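PDB 7CU9: tube-forming protein in Mycobacterial Envelpe, TiME from Mycolicibacterium smegmatis, which probably forms a tubular channel across the mycobacterial outer envelope that may serve in protein secretion. Local coordinates for residues B[123-128]-B[143-148]. Numbering follows the deposited sequence.
Sequences TEVWTF and QEAGTD
Trp126 and Glu144 differ in their first torsion: CG of Trp126 stands beside its own backbone N (chi1 -68°), with chi2 of 90° turning the ring plane, whereas CG of Glu144 is anti to its backbone N (chi1 -172°). CB of Glu144 lies over the six-membered ring of Trp126, offset toward the rim, in a CH-pi contact 3.8 Å from the ring centroid. Beyond CG the extended Glu144 chain carries its carboxylate nearly parallel to the indole. A bond from NE1 of Trp126, in the ring plane, to OE1 of Glu124 at 3.0 Å helps hold the ring's rotation, reaching that oxygen from above the carboxylate plane.

The two residues belong to the antiparallel hairpin of strands 123-129 and 137-144 in the PknH-like domain, with Trp126 and Glu144 a non-hydrogen-bonded pair and Thr127 and Gln143 the hydrogen-bonded pair beside it. Thr127 N to Gln143 O and Gln143 N to Thr127 O both measure 2.8 Å, and a nearly straight bond from Ala145 N to Val125 O (2.9 Å) extends the pairing into the type II turn Glu144-Thr147. That turn's Glu144 O accepts from both N and OG1 of Thr147. OG1 of Thr113, on neighbouring strand 113-118, hydrogen-bonds OG1 of Thr127; Lys142 of strand 137-144 makes a cation-pi contact with Trp126.

OE2 of Glu124 and OE2 of Glu144 lie 4.2 Å apart as like charges. One water donates to Glu124 OE2 and Glu144 OE1, and a second links Glu144 OE2 to Val125 N. Such solvent bridging, with the indole N-H on Glu124, probably eases the repulsion at the hairpin surface.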
loop_
_atom_site.group_PDB
_atom_site.type_symbol
_atom_site.label_atom_id
_atom_site.label_comp_id
_atom_site.label_asym_id
_atom_site.label_seq_id
_atom_site.Cartn_x
_atom_site.Cartn_y
_atom_site.Cartn_z
ATOM N N THR B 123 0.578 22.507 12.985
ATOM C CA THR B 123 -0.136 21.691 14.001
ATOM C C THR B 123 -0.871 20.562 13.278
ATOM O O THR B 123 -1.489 20.838 12.236
ATOM C CB THR B 123 -1.104 22.535 14.837
ATOM O OG1 THR B 123 -0.360 23.605 15.415
ATOM C CG2 THR B 123 -1.784 21.739 15.930
ATOM N N GLU B 124 -0.781 19.341 13.806
ATOM C CA GLU B 124 -1.541 18.166 13.314
ATOM C C GLU B 124 -2.328 17.587 14.487
ATOM O O GLU B 124 -1.842 17.678 15.624
ATOM C CB GLU B 124 -0.604 17.111 12.731
ATOM C CG GLU B 124 0.158 17.582 11.507
ATOM C CD GLU B 124 1.183 16.591 10.989
ATOM O OE1 GLU B 124 1.555 15.666 11.746
ATOM O OE2 GLU B 124 1.622 16.755 9.833
ATOM N N VAL B 125 -3.509 17.037 14.220
ATOM C CA VAL B 125 -4.344 16.364 15.252
ATOM C C VAL B 125 -4.368 14.876 14.914
ATOM O O VAL B 125 -4.695 14.538 13.761
ATOM C CB VAL B 125 -5.756 16.969 15.324
ATOM C CG1 VAL B 125 -6.640 16.221 16.310
ATOM C CG2 VAL B 125 -5.693 18.450 15.662
ATOM N N TRP B 126 -3.975 14.038 15.873
ATOM C CA TRP B 126 -3.851 12.572 15.688
ATOM C C TRP B 126 -4.688 11.846 16.735
ATOM O O TRP B 126 -4.685 12.272 17.904
ATOM C CB TRP B 126 -2.385 12.138 15.760
ATOM C CG TRP B 126 -1.561 12.615 14.607
ATOM C CD1 TRP B 126 -0.866 13.786 14.529
ATOM C CD2 TRP B 126 -1.350 11.937 13.356
ATOM N NE1 TRP B 126 -0.227 13.876 13.323
ATOM C CE2 TRP B 126 -0.505 12.759 12.581
ATOM C CE3 TRP B 126 -1.774 10.717 12.820
ATOM C CZ2 TRP B 126 -0.082 12.396 11.303
ATOM C CZ3 TRP B 126 -1.363 10.362 11.555
ATOM C CH2 TRP B 126 -0.526 11.190 10.809
ATOM N N THR B 127 -5.347 10.772 16.307
ATOM C CA THR B 127 -6.116 9.838 17.164
ATOM C C THR B 127 -5.319 8.542 17.303
ATOM O O THR B 127 -5.001 7.917 16.264
ATOM C CB THR B 127 -7.507 9.575 16.586
ATOM O OG1 THR B 127 -8.156 10.846 16.523
ATOM C CG2 THR B 127 -8.304 8.598 17.418
ATOM N N PHE B 128 -5.029 8.148 18.539
ATOM C CA PHE B 128 -4.171 6.985 18.861
ATOM C C PHE B 128 -5.027 5.781 19.241
ATOM O O PHE B 128 -5.986 5.928 20.023
ATOM C CB PHE B 128 -3.209 7.354 19.986
ATOM C CG PHE B 128 -2.188 8.375 19.570
ATOM C CD1 PHE B 128 -2.460 9.730 19.648
ATOM C CD2 PHE B 128 -0.961 7.978 19.064
ATOM C CE1 PHE B 128 -1.523 10.665 19.237
ATOM C CE2 PHE B 128 -0.027 8.915 18.655
ATOM C CZ PHE B 128 -0.306 10.255 18.741
ATOM N N GLN B 143 -4.097 8.046 13.594
ATOM C CA GLN B 143 -4.892 8.475 12.422
ATOM C C GLN B 143 -4.997 9.996 12.451
ATOM O O GLN B 143 -5.327 10.546 13.521
ATOM C CB GLN B 143 -6.280 7.849 12.448
ATOM C CG GLN B 143 -7.135 8.285 11.268
ATOM C CD GLN B 143 -8.281 7.347 10.989
ATOM O OE1 GLN B 143 -8.543 6.405 11.733
ATOM N NE2 GLN B 143 -8.971 7.599 9.890
ATOM N N GLU B 144 -4.719 10.649 11.325
ATOM C CA GLU B 144 -4.791 12.128 11.246
ATOM C C GLU B 144 -6.266 12.520 11.142
ATOM O O GLU B 144 -6.975 11.967 10.277
ATOM C CB GLU B 144 -3.951 12.662 10.090
ATOM C CG GLU B 144 -3.844 14.175 10.106
ATOM C CD GLU B 144 -2.808 14.759 9.166
ATOM O OE1 GLU B 144 -2.382 14.051 8.238
ATOM O OE2 GLU B 144 -2.426 15.928 9.375
ATOM N N ALA B 145 -6.713 13.412 12.027
ATOM C CA ALA B 145 -8.126 13.834 12.153
ATOM C C ALA B 145 -8.642 14.316 10.793
ATOM O O ALA B 145 -7.924 15.088 10.122
ATOM C CB ALA B 145 -8.251 14.907 13.207
ATOM N N GLY B 146 -9.829 13.842 10.400
ATOM C CA GLY B 146 -10.529 14.252 9.167
ATOM C C GLY B 146 -9.923 13.651 7.910
ATOM O O GLY B 146 -10.272 14.121 6.807
ATOM N N THR B 147 -9.050 12.645 8.040
ATOM C CA THR B 147 -8.377 11.978 6.893
ATOM C C THR B 147 -8.445 10.460 7.070
ATOM O O THR B 147 -8.779 10.002 8.177
ATOM C CB THR B 147 -6.910 12.401 6.749
ATOM O OG1 THR B 147 -6.141 11.621 7.668
ATOM C CG2 THR B 147 -6.675 13.876 6.994
ATOM N N ASP B 148 -8.096 9.724 6.016
ATOM C CA ASP B 148 -7.913 8.251 6.057
ATOM C C ASP B 148 -6.419 7.934 6.194
ATOM O O ASP B 148 -6.040 6.788 5.916
ATOM C CB ASP B 148 -8.529 7.582 4.828
ATOM C CG ASP B 148 -7.891 7.962 3.502
ATOM O OD1 ASP B 148 -7.061 8.893 3.485
ATOM O OD2 ASP B 148 -8.234 7.320 2.487
HETATM O O HOH W 1 0.580 14.253 7.975
HETATM O O HOH W 2 -4.040 17.350 11.322
HETATM O O HOH W 3 -7.871 11.598 14.196
#